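Local coordinates for rhodopsin (Rubrobacter xylanophilus, PDB 6KFQ), which pumps protons across the membrane, driven by light absorbed by its retinal chromophore, at residues V109-T114 against I132-A137; V60-R65 against A120-A125; L88-D93 against S147-E152. One frame throughout, in Å; residues are numbered along the deposited sequence.

All three contacts use helix 124-153 or the turn that leads into it. Contact 1 is partly buried and lies within the membrane-spanning bundle, beside retinal, where helix 98-120 meets helix 124-153 through small side chains and one hydroxyl-to-carbonyl bond. Contact 3, a buried contact near the C-terminal end of helix 124-153, packs the end of helix 70-90 through alanine and leucine, with an arginine-glutamate pair alongside. Contact 2 lies on the surface, where the hairpin loop 60-65 meets the turn 120-125 mainly through methyl packing. Its centre and that of contact 3 are about 41 Å apart, on opposite sides of the chain's centre, and both place ion pairs near a bundle end.

Contact 1: residues V109-T114 against I132-A137; sequences VVMILT and IISTAA. With RET (retinal), chain R.
Ser-134 OG approaches C3 of the retinal ring to 3.1 Å, while Met-111 CE lies 3.7 Å from the polyene methyl C19, so both helices line the pocket of this seven-helix microbial rhodopsin. The two transmembrane helices run antiparallel at 158°, and their axes come within 7.9 Å. The Ser-134 hydroxyl, anti to its own backbone N, donates to Met-111 O at 2.7 Å, in the carbonyl plane and on a lone pair. This bond fixes the rotation of the hydroxyl beside the ring and ties the two helices together. Met-111 is extended through chi2 and bends only at chi3 (75°), which carries its sulfur and terminal methyl off toward the polyene. One turn on from Ser-134, the Ala-137 methyl packs on Met-111 CB at 3.8 Å and also touches Val-110 CG1; with alanine and serine here the backbones come close, Met-111 CA to Ser-134 CA 4.4 Å. Ile-112, pointing away from helix 124-153, touches Trp-75 and Thr-79 of helix 70-90. Thr-114 OG1 takes the crowded position between backbone N and carbonyl carbon, donates to Val-110 O from above the carbonyl plane, and lies 3.1 Å from Ser-134 CB.

Contact 2: residues V60-R65 against A120-A125; sequences VLPDGR and ATVNVA. With MPG ([(Z)-octadec-9-enyl] (2R)-2,3-bis(oxidanyl)propanoate), chain B.
A type I turn from Leu-61 to Gly-64 closes the hairpin between strands 59-60 and 66-67, with Gly-64 N donating to Leu-61 O. The hairpin packs against the link between helices 98-120 and 124-153, where Val-122 provides the main surface. Its two methyls lie alongside the Asp-63 side chain, CG1 3.6 Å from Asp-63 CB and CG2 3.7 Å from Asp-63 OD2. Pro-62 CD crosses obliquely over Val-122 CG2 at 3.9 Å. Asp-63 CG sits in the crowded position, between backbone N and carbonyl carbon (chi1 57°). There OD1 accepts from Arg-65 N at 3.1 Å, an Asx turn, and OD2 forms a salt bridge with Arg-65 NE at 2.9 Å; both donors come from above the carboxylate plane. Arg-65 NH2 is hydrogen-bonded to Gly-119 O and lies 3.1 Å from Thr-121 O, near the guanidinium plane but at too poor an angle for a bond. Asn-123 caps helix 124-153, its OD1 accepting from Gly-126 N and weakly from Ala-125 N. The ion pair probably stiffens the hairpin, Val-122 meets it by van der Waals contact, partly against the carboxylate itself, and Arg-127 brings a like charge close to Arg-65 NH2 that Asp-63 probably helps to offset.

Contact 3: residues L88-D93 against S147-E152; sequences LLALAD and SRLFAE. With SO4 (sulfate ion), chain S.
The guanidinium of Arg-148 is gripped along its edge by two anionic groups, the carboxylate of Glu-152 and a sulfate probably taken up from the crystallisation liquor. NE and NH2 both reach Glu-152 OE2, NE at 2.9 Å along the anti lone pair and NH2 from above the carboxylate plane. NH1 and NH2 then donate almost straight to sulfate O1 and O3, at 2.9 and 2.8 Å. Arg-148 gets there with CG anti to the backbone N and a bend at chi2 (69°). The Glu-152 carboxylate meets Leu-91 CD2 across its flat side, with CD 3.5 Å from that methyl and both oxygens equally far from it. Glu-152 OE1 accepts from a water that in turn accepts from Ala-92 N, and it also pairs with Arg-155. Beside this polar cluster, Ala-90 CB fits against Leu-149 O at 3.6 Å and Leu-149 CD2 at 3.8 Å, while Leu-91 crosses Leu-149 at about a right angle. An alanine at Arg-148 would remove both donors to Glu-152 OE2 and would probably leave that carboxylate less firmly held over Leu-91. Phe-164 of helix 158-184 touches Ala-90 and Leu-149, and Phe-100 and Ile-101 of helix 98-120 flank Leu-149 and Leu-91, so the end of helix 70-90 and helix 124-153 are packed together between these two neighbours.

Contact 1: residues V109-T114 against I132-A137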
loop_
_atom_site.group_PDB
_atom_site.type_symbol
_atom_site.label_atom_id
_atom_site.label_comp_id
_atom_site.label_asym_id
_atom_site.label_seq_id
_atom_site.Cartn_x
_atom_site.Cartn_y
_atom_site.Cartn_z
ATOM N N VAL A 109 -7.393 7.763 -0.030
ATOM C CA VAL A 109 -7.521 8.089 -1.448
ATOM C C VAL A 109 -7.150 9.549 -1.690
ATOM O O VAL A 109 -6.492 9.881 -2.685
ATOM C CB VAL A 109 -8.942 7.759 -1.945
ATOM C CG1 VAL A 109 -9.163 8.298 -3.347
ATOM C CG2 VAL A 109 -9.161 6.254 -1.927
ATOM N N VAL A 110 -7.538 10.438 -0.774
ATOM C CA VAL A 110 -7.141 11.840 -0.874
ATOM C C VAL A 110 -5.623 11.968 -0.822
ATOM O O VAL A 110 -5.016 12.728 -1.590
ATOM C CB VAL A 110 -7.820 12.654 0.243
ATOM C CG1 VAL A 110 -7.138 13.999 0.400
ATOM C CG2 VAL A 110 -9.306 12.834 -0.073
ATOM N N MET A 111 -4.989 11.234 0.091
ATOM C CA MET A 111 -3.531 11.222 0.174
ATOM C C MET A 111 -2.899 10.864 -1.168
ATOM O O MET A 111 -2.018 11.577 -1.668
ATOM C CB MET A 111 -3.098 10.233 1.261
ATOM C CG MET A 111 -1.604 10.065 1.385
ATOM S SD MET A 111 -1.130 8.719 2.510
ATOM C CE MET A 111 -1.475 7.247 1.528
ATOM N N ILE A 112 -3.344 9.759 -1.772
ATOM C CA ILE A 112 -2.708 9.289 -3.000
ATOM C C ILE A 112 -2.980 10.255 -4.138
ATOM O O ILE A 112 -2.067 10.644 -4.879
ATOM C CB ILE A 112 -3.188 7.873 -3.362
ATOM C CG1 ILE A 112 -2.820 6.871 -2.267
ATOM C CG2 ILE A 112 -2.605 7.465 -4.733
ATOM C CD1 ILE A 112 -1.326 6.742 -2.063
ATOM N N LEU A 113 -4.245 10.635 -4.316
ATOM C CA LEU A 113 -4.608 11.470 -5.453
ATOM C C LEU A 113 -4.003 12.868 -5.348
ATOM O O LEU A 113 -3.664 13.477 -6.371
ATOM C CB LEU A 113 -6.133 11.535 -5.586
ATOM C CG LEU A 113 -6.748 10.202 -6.022
ATOM C CD1 LEU A 113 -8.248 10.285 -6.150
ATOM C CD2 LEU A 113 -6.115 9.725 -7.330
ATOM N N THR A 114 -3.866 13.410 -4.132
ATOM C CA THR A 114 -3.205 14.708 -4.023
ATOM C C THR A 114 -1.699 14.571 -4.204
ATOM O O THR A 114 -1.034 15.534 -4.599
ATOM C CB THR A 114 -3.512 15.394 -2.682
ATOM O OG1 THR A 114 -3.122 14.547 -1.596
ATOM C CG2 THR A 114 -5.001 15.733 -2.555
ATOM N N ILE A 132 1.948 19.032 1.109
ATOM C CA ILE A 132 1.528 19.223 2.492
ATOM C C ILE A 132 0.124 18.679 2.702
ATOM O O ILE A 132 -0.151 17.998 3.698
ATOM C CB ILE A 132 1.618 20.707 2.882
ATOM C CG1 ILE A 132 3.042 21.198 2.672
ATOM C CG2 ILE A 132 1.210 20.893 4.337
ATOM C CD1 ILE A 132 4.048 20.434 3.462
ATOM N N ILE A 133 -0.797 18.996 1.783
ATOM C CA ILE A 133 -2.153 18.461 1.890
ATOM C C ILE A 133 -2.119 16.934 1.913
ATOM O O ILE A 133 -2.795 16.291 2.724
ATOM C CB ILE A 133 -3.032 18.996 0.742
ATOM C CG1 ILE A 133 -3.162 20.515 0.842
ATOM C CG2 ILE A 133 -4.409 18.370 0.792
ATOM C CD1 ILE A 133 -3.700 21.172 -0.411
ATOM N N SER A 134 -1.310 16.336 1.047
ATOM C CA SER A 134 -1.220 14.876 1.011
ATOM C C SER A 134 -0.697 14.323 2.338
ATOM O O SER A 134 -1.255 13.369 2.895
ATOM C CB SER A 134 -0.333 14.443 -0.157
ATOM O OG SER A 134 -0.289 13.025 -0.234
ATOM N N THR A 135 0.361 14.931 2.873
ATOM C CA THR A 135 0.895 14.499 4.159
ATOM C C THR A 135 -0.121 14.684 5.287
ATOM O O THR A 135 -0.197 13.850 6.200
ATOM C CB THR A 135 2.185 15.260 4.451
ATOM O OG1 THR A 135 3.122 14.996 3.403
ATOM C CG2 THR A 135 2.791 14.836 5.776
ATOM N N ALA A 136 -0.932 15.739 5.224
ATOM C CA ALA A 136 -1.996 15.918 6.211
ATOM C C ALA A 136 -2.957 14.735 6.199
ATOM O O ALA A 136 -3.323 14.209 7.255
ATOM C CB ALA A 136 -2.752 17.221 5.943
ATOM N N ALA A 137 -3.395 14.319 5.006
ATOM C CA ALA A 137 -4.267 13.150 4.906
ATOM C C ALA A 137 -3.564 11.902 5.415
ATOM O O ALA A 137 -4.172 11.068 6.092
ATOM C CB ALA A 137 -4.721 12.940 3.461
HETATM C C1 RET R . 3.065 10.422 -1.400
HETATM C C2 RET R . 3.506 11.854 -1.735
HETATM C C3 RET R . 2.762 12.943 -0.991
HETATM C C4 RET R . 2.844 12.740 0.509
HETATM C C5 RET R . 2.672 11.302 0.946
HETATM C C6 RET R . 2.680 10.267 0.086
HETATM C C7 RET R . 2.512 8.912 0.593
HETATM C C8 RET R . 2.356 7.732 -0.067
HETATM C C9 RET R . 2.202 6.397 0.466
HETATM C C10 RET R . 2.257 5.355 -0.383
HETATM C C11 RET R . 2.125 3.961 -0.074
HETATM C C12 RET R . 2.168 3.047 -1.039
HETATM C C13 RET R . 2.032 1.617 -0.893
HETATM C C14 RET R . 1.986 0.853 -2.010
HETATM C C15 RET R . 1.820 -0.570 -2.094
HETATM C C16 RET R . 1.875 10.083 -2.308
HETATM C C17 RET R . 4.261 9.533 -1.791
HETATM C C18 RET R . 2.307 11.185 2.400
HETATM C C19 RET R . 2.013 6.230 1.947
HETATM C C20 RET R . 1.913 1.055 0.495
#

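Contact 2: residues V60-R65 against A120-A125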
loop_
_atom_site.group_PDB
_atom_site.type_symbol
_atom_site.label_atom_id
_atom_site.label_comp_id
_atom_site.label_asym_id
_atom_site.label_seq_id
_atom_site.Cartn_x
_atom_site.Cartn_y
_atom_site.Cartn_z
ATOM N N VAL A 60 6.826 12.478 -19.909
ATOM C CA VAL A 60 7.752 13.576 -19.674
ATOM C C VAL A 60 6.930 14.842 -19.507
ATOM O O VAL A 60 6.172 15.227 -20.405
ATOM C CB VAL A 60 8.768 13.712 -20.816
ATOM C CG1 VAL A 60 9.480 15.056 -20.727
ATOM C CG2 VAL A 60 9.767 12.577 -20.742
ATOM N N LEU A 61 7.067 15.481 -18.357
ATOM C CA LEU A 61 6.258 16.636 -18.016
ATOM C C LEU A 61 6.748 17.858 -18.776
ATOM O O LEU A 61 7.823 17.842 -19.378
ATOM C CB LEU A 61 6.303 16.859 -16.507
ATOM C CG LEU A 61 5.637 15.782 -15.646
ATOM C CD1 LEU A 61 5.708 16.153 -14.170
ATOM C CD2 LEU A 61 4.191 15.568 -16.070
ATOM N N PRO A 62 5.962 18.939 -18.795
ATOM C CA PRO A 62 6.424 20.157 -19.482
ATOM C C PRO A 62 7.731 20.723 -18.940
ATOM O O PRO A 62 8.406 21.461 -19.667
ATOM C CB PRO A 62 5.262 21.137 -19.278
ATOM C CG PRO A 62 4.064 20.257 -19.152
ATOM C CD PRO A 62 4.536 19.025 -18.427
ATOM N N ASP A 63 8.115 20.418 -17.699
ATOM C CA ASP A 63 9.415 20.855 -17.200
ATOM C C ASP A 63 10.538 19.863 -17.507
ATOM O O ASP A 63 11.681 20.095 -17.101
ATOM C CB ASP A 63 9.346 21.119 -15.691
ATOM C CG ASP A 63 8.874 19.911 -14.898
ATOM O OD1 ASP A 63 8.803 18.797 -15.460
ATOM O OD2 ASP A 63 8.559 20.080 -13.701
ATOM N N GLY A 64 10.248 18.772 -18.210
ATOM C CA GLY A 64 11.268 17.809 -18.566
ATOM C C GLY A 64 11.452 16.664 -17.589
ATOM O O GLY A 64 12.210 15.732 -17.885
ATOM N N ARG A 65 10.798 16.699 -16.433
ATOM C CA ARG A 65 10.878 15.571 -15.516
ATOM C C ARG A 65 10.137 14.370 -16.089
ATOM O O ARG A 65 9.029 14.497 -16.614
ATOM C CB ARG A 65 10.288 15.934 -14.152
ATOM C CG ARG A 65 11.085 16.963 -13.373
ATOM C CD ARG A 65 10.515 17.154 -11.970
ATOM N NE ARG A 65 9.207 17.806 -11.984
ATOM C CZ ARG A 65 8.079 17.264 -11.531
ATOM N NH1 ARG A 65 8.079 16.043 -11.009
ATOM N NH2 ARG A 65 6.946 17.953 -11.591
ATOM N N ALA A 120 2.462 15.551 -10.680
ATOM C CA ALA A 120 2.195 16.038 -12.029
ATOM C C ALA A 120 2.300 17.551 -12.155
ATOM O O ALA A 120 2.315 18.064 -13.281
ATOM C CB ALA A 120 0.802 15.587 -12.477
ATOM N N THR A 121 2.385 18.276 -11.047
ATOM C CA THR A 121 2.365 19.733 -11.074
ATOM C C THR A 121 3.765 20.265 -11.347
ATOM O O THR A 121 4.725 19.896 -10.660
ATOM C CB THR A 121 1.823 20.289 -9.755
ATOM O OG1 THR A 121 0.470 19.859 -9.586
ATOM C CG2 THR A 121 1.854 21.817 -9.745
ATOM N N VAL A 122 3.878 21.125 -12.360
ATOM C CA VAL A 122 5.172 21.709 -12.699
ATOM C C VAL A 122 5.469 22.910 -11.808
ATOM O O VAL A 122 6.609 23.103 -11.369
ATOM C CB VAL A 122 5.208 22.078 -14.195
ATOM C CG1 VAL A 122 6.415 22.944 -14.513
ATOM C CG2 VAL A 122 5.223 20.820 -15.044
ATOM N N ASN A 123 4.451 23.726 -11.525
ATOM C CA ASN A 123 4.611 24.875 -10.645
ATOM C C ASN A 123 5.137 24.435 -9.282
ATOM O O ASN A 123 4.503 23.629 -8.591
ATOM C CB ASN A 123 3.274 25.597 -10.496
ATOM C CG ASN A 123 3.398 26.892 -9.729
ATOM O OD1 ASN A 123 3.611 26.887 -8.516
ATOM N ND2 ASN A 123 3.267 28.016 -10.434
ATOM N N VAL A 124 6.288 24.983 -8.887
ATOM C CA VAL A 124 6.967 24.506 -7.685
ATOM C C VAL A 124 6.172 24.838 -6.428
ATOM O O VAL A 124 6.183 24.068 -5.460
ATOM C CB VAL A 124 8.397 25.077 -7.617
ATOM C CG1 VAL A 124 8.373 26.602 -7.512
ATOM C CG2 VAL A 124 9.169 24.468 -6.455
ATOM N N ALA A 125 5.467 25.971 -6.413
ATOM C CA ALA A 125 4.706 26.344 -5.226
ATOM C C ALA A 125 3.448 25.496 -5.093
ATOM O O ALA A 125 3.050 25.130 -3.980
ATOM C CB ALA A 125 4.359 27.833 -5.275
HETATM C C2 MPG B . -3.129 24.377 -5.279
HETATM C C3 MPG B . -4.125 23.768 -4.315
HETATM C C4 MPG B . -3.865 24.122 -2.869
HETATM C C5 MPG B . -4.488 25.419 -2.407
HETATM C C6 MPG B . -5.939 25.304 -1.991
HETATM C C7 MPG B . -6.155 24.544 -0.687
HETATM C C8 MPG B . -7.582 24.485 -0.227
HETATM C C9 MPG B . -7.740 23.879 1.135
HETATM C C10 MPG B . -8.470 22.844 1.483
HETATM C C11 MPG B . -8.523 22.285 2.872
HETATM C C12 MPG B . -9.900 22.208 3.465
HETATM C C13 MPG B . -10.666 20.932 3.151
HETATM C C14 MPG B . -11.987 20.820 3.877
HETATM C C15 MPG B . -12.673 19.477 3.756
HETATM C C16 MPG B . -13.961 19.380 4.544
HETATM C C17 MPG B . -14.684 18.060 4.494
HETATM C C18 MPG B . -15.983 18.050 5.269
HETATM O O1 MPG B . -2.134 24.293 -7.478
HETATM C C1 MPG B . -3.231 23.808 -6.669
HETATM C CXD MPG B . -0.928 24.495 -9.515
HETATM O O2 MPG B . -0.137 25.321 -8.679
HETATM C C21 MPG B . -1.479 25.270 -10.701
HETATM O O3 MPG B . -0.407 25.816 -11.454
HETATM O O4 MPG B . -2.770 23.006 -9.212
HETATM C CX3 MPG B . -2.054 23.843 -8.727
#

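Contact 3: residues L88-D93 against S147-E152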
loop_
_atom_site.group_PDB
_atom_site.type_symbol
_atom_site.label_atom_id
_atom_site.label_comp_id
_atom_site.label_asym_id
_atom_site.label_seq_id
_atom_site.Cartn_x
_atom_site.Cartn_y
_atom_site.Cartn_z
ATOM N N LEU A 88 -10.244 -5.595 8.596
ATOM C CA LEU A 88 -10.898 -6.889 8.767
ATOM C C LEU A 88 -10.209 -7.736 9.834
ATOM O O LEU A 88 -10.867 -8.548 10.491
ATOM C CB LEU A 88 -10.941 -7.625 7.429
ATOM C CG LEU A 88 -11.681 -6.867 6.327
ATOM C CD1 LEU A 88 -11.563 -7.597 4.996
ATOM C CD2 LEU A 88 -13.139 -6.674 6.703
ATOM N N LEU A 89 -8.897 -7.571 10.017
ATOM C CA LEU A 89 -8.221 -8.193 11.154
ATOM C C LEU A 89 -8.725 -7.630 12.477
ATOM O O LEU A 89 -9.067 -8.387 13.393
ATOM C CB LEU A 89 -6.713 -7.986 11.062
ATOM C CG LEU A 89 -5.913 -8.797 10.048
ATOM C CD1 LEU A 89 -4.445 -8.409 10.167
ATOM C CD2 LEU A 89 -6.096 -10.299 10.264
ATOM N N ALA A 90 -8.769 -6.294 12.596
ATOM C CA ALA A 90 -8.976 -5.628 13.883
ATOM C C ALA A 90 -10.439 -5.614 14.320
ATOM O O ALA A 90 -10.727 -5.722 15.518
ATOM C CB ALA A 90 -8.455 -4.185 13.822
ATOM N N LEU A 91 -11.372 -5.469 13.385
ATOM C CA LEU A 91 -12.771 -5.246 13.727
ATOM C C LEU A 91 -13.556 -6.553 13.720
ATOM O O LEU A 91 -13.571 -7.278 12.719
ATOM C CB LEU A 91 -13.400 -4.236 12.762
ATOM C CG LEU A 91 -12.705 -2.875 12.662
ATOM C CD1 LEU A 91 -13.129 -2.145 11.382
ATOM C CD2 LEU A 91 -12.982 -2.005 13.880
ATOM N N ALA A 92 -14.225 -6.837 14.844
ATOM C CA ALA A 92 -14.958 -8.090 14.984
ATOM C C ALA A 92 -16.208 -8.124 14.113
ATOM O O ALA A 92 -16.655 -9.206 13.715
ATOM C CB ALA A 92 -15.325 -8.317 16.450
ATOM N N ASP A 93 -16.789 -6.964 13.809
ATOM C CA ASP A 93 -17.939 -6.872 12.912
ATOM C C ASP A 93 -17.796 -5.603 12.093
ATOM O O ASP A 93 -18.270 -4.530 12.493
ATOM C CB ASP A 93 -19.263 -6.876 13.679
ATOM C CG ASP A 93 -20.464 -7.077 12.769
ATOM O OD1 ASP A 93 -21.607 -7.037 13.269
ATOM O OD2 ASP A 93 -20.261 -7.298 11.556
ATOM N N SER A 147 -5.234 5.188 16.770
ATOM C CA SER A 147 -6.174 5.502 17.841
ATOM C C SER A 147 -7.356 4.541 17.890
ATOM O O SER A 147 -7.925 4.325 18.964
ATOM C CB SER A 147 -6.687 6.935 17.684
ATOM O OG SER A 147 -7.460 7.055 16.503
ATOM N N ARG A 148 -7.752 3.970 16.757
ATOM C CA ARG A 148 -8.933 3.114 16.700
ATOM C C ARG A 148 -8.603 1.640 16.524
ATOM O O ARG A 148 -9.067 0.805 17.306
ATOM C CB ARG A 148 -9.849 3.570 15.560
ATOM C CG ARG A 148 -11.092 2.721 15.372
ATOM C CD ARG A 148 -12.061 2.879 16.532
ATOM N NE ARG A 148 -13.241 2.049 16.335
ATOM C CZ ARG A 148 -14.346 2.460 15.731
ATOM N NH1 ARG A 148 -14.435 3.706 15.281
ATOM N NH2 ARG A 148 -15.368 1.629 15.589
ATOM N N LEU A 149 -7.810 1.285 15.511
ATOM C CA LEU A 149 -7.670 -0.134 15.184
ATOM C C LEU A 149 -6.805 -0.881 16.188
ATOM O O LEU A 149 -7.054 -2.066 16.439
ATOM C CB LEU A 149 -7.123 -0.306 13.769
ATOM C CG LEU A 149 -8.099 0.044 12.648
ATOM C CD1 LEU A 149 -7.507 -0.314 11.293
ATOM C CD2 LEU A 149 -9.433 -0.649 12.868
ATOM N N PHE A 150 -5.785 -0.236 16.767
ATOM C CA PHE A 150 -5.005 -0.925 17.795
ATOM C C PHE A 150 -5.880 -1.272 18.990
ATOM O O PHE A 150 -5.730 -2.342 19.592
ATOM C CB PHE A 150 -3.814 -0.072 18.236
ATOM C CG PHE A 150 -2.576 -0.278 17.402
ATOM C CD1 PHE A 150 -2.376 0.458 16.247
ATOM C CD2 PHE A 150 -1.616 -1.215 17.774
ATOM C CE1 PHE A 150 -1.238 0.275 15.468
ATOM C CE2 PHE A 150 -0.472 -1.404 17.004
ATOM C CZ PHE A 150 -0.284 -0.656 15.850
ATOM N N ALA A 151 -6.801 -0.379 19.346
ATOM C CA ALA A 151 -7.706 -0.669 20.451
ATOM C C ALA A 151 -8.680 -1.779 20.084
ATOM O O ALA A 151 -8.946 -2.672 20.897
ATOM C CB ALA A 151 -8.456 0.600 20.859
ATOM N N GLU A 152 -9.225 -1.738 18.866
ATOM C CA GLU A 152 -10.134 -2.789 18.427
ATOM C C GLU A 152 -9.443 -4.145 18.416
ATOM O O GLU A 152 -9.999 -5.137 18.899
ATOM C CB GLU A 152 -10.675 -2.457 17.040
ATOM C CG GLU A 152 -11.567 -1.216 17.017
ATOM C CD GLU A 152 -13.011 -1.543 17.323
ATOM O OE1 GLU A 152 -13.313 -2.731 17.578
ATOM O OE2 GLU A 152 -13.846 -0.610 17.297
HETATM S S SO4 S . -17.900 3.519 13.444
HETATM O O1 SO4 S . -16.883 4.454 13.910
HETATM O O2 SO4 S . -17.847 3.356 11.997
HETATM O O3 SO4 S . -17.671 2.230 14.094
HETATM O O4 SO4 S . -19.235 3.996 13.803
HETATM O O HOH W 1 -15.315 -4.591 16.122
#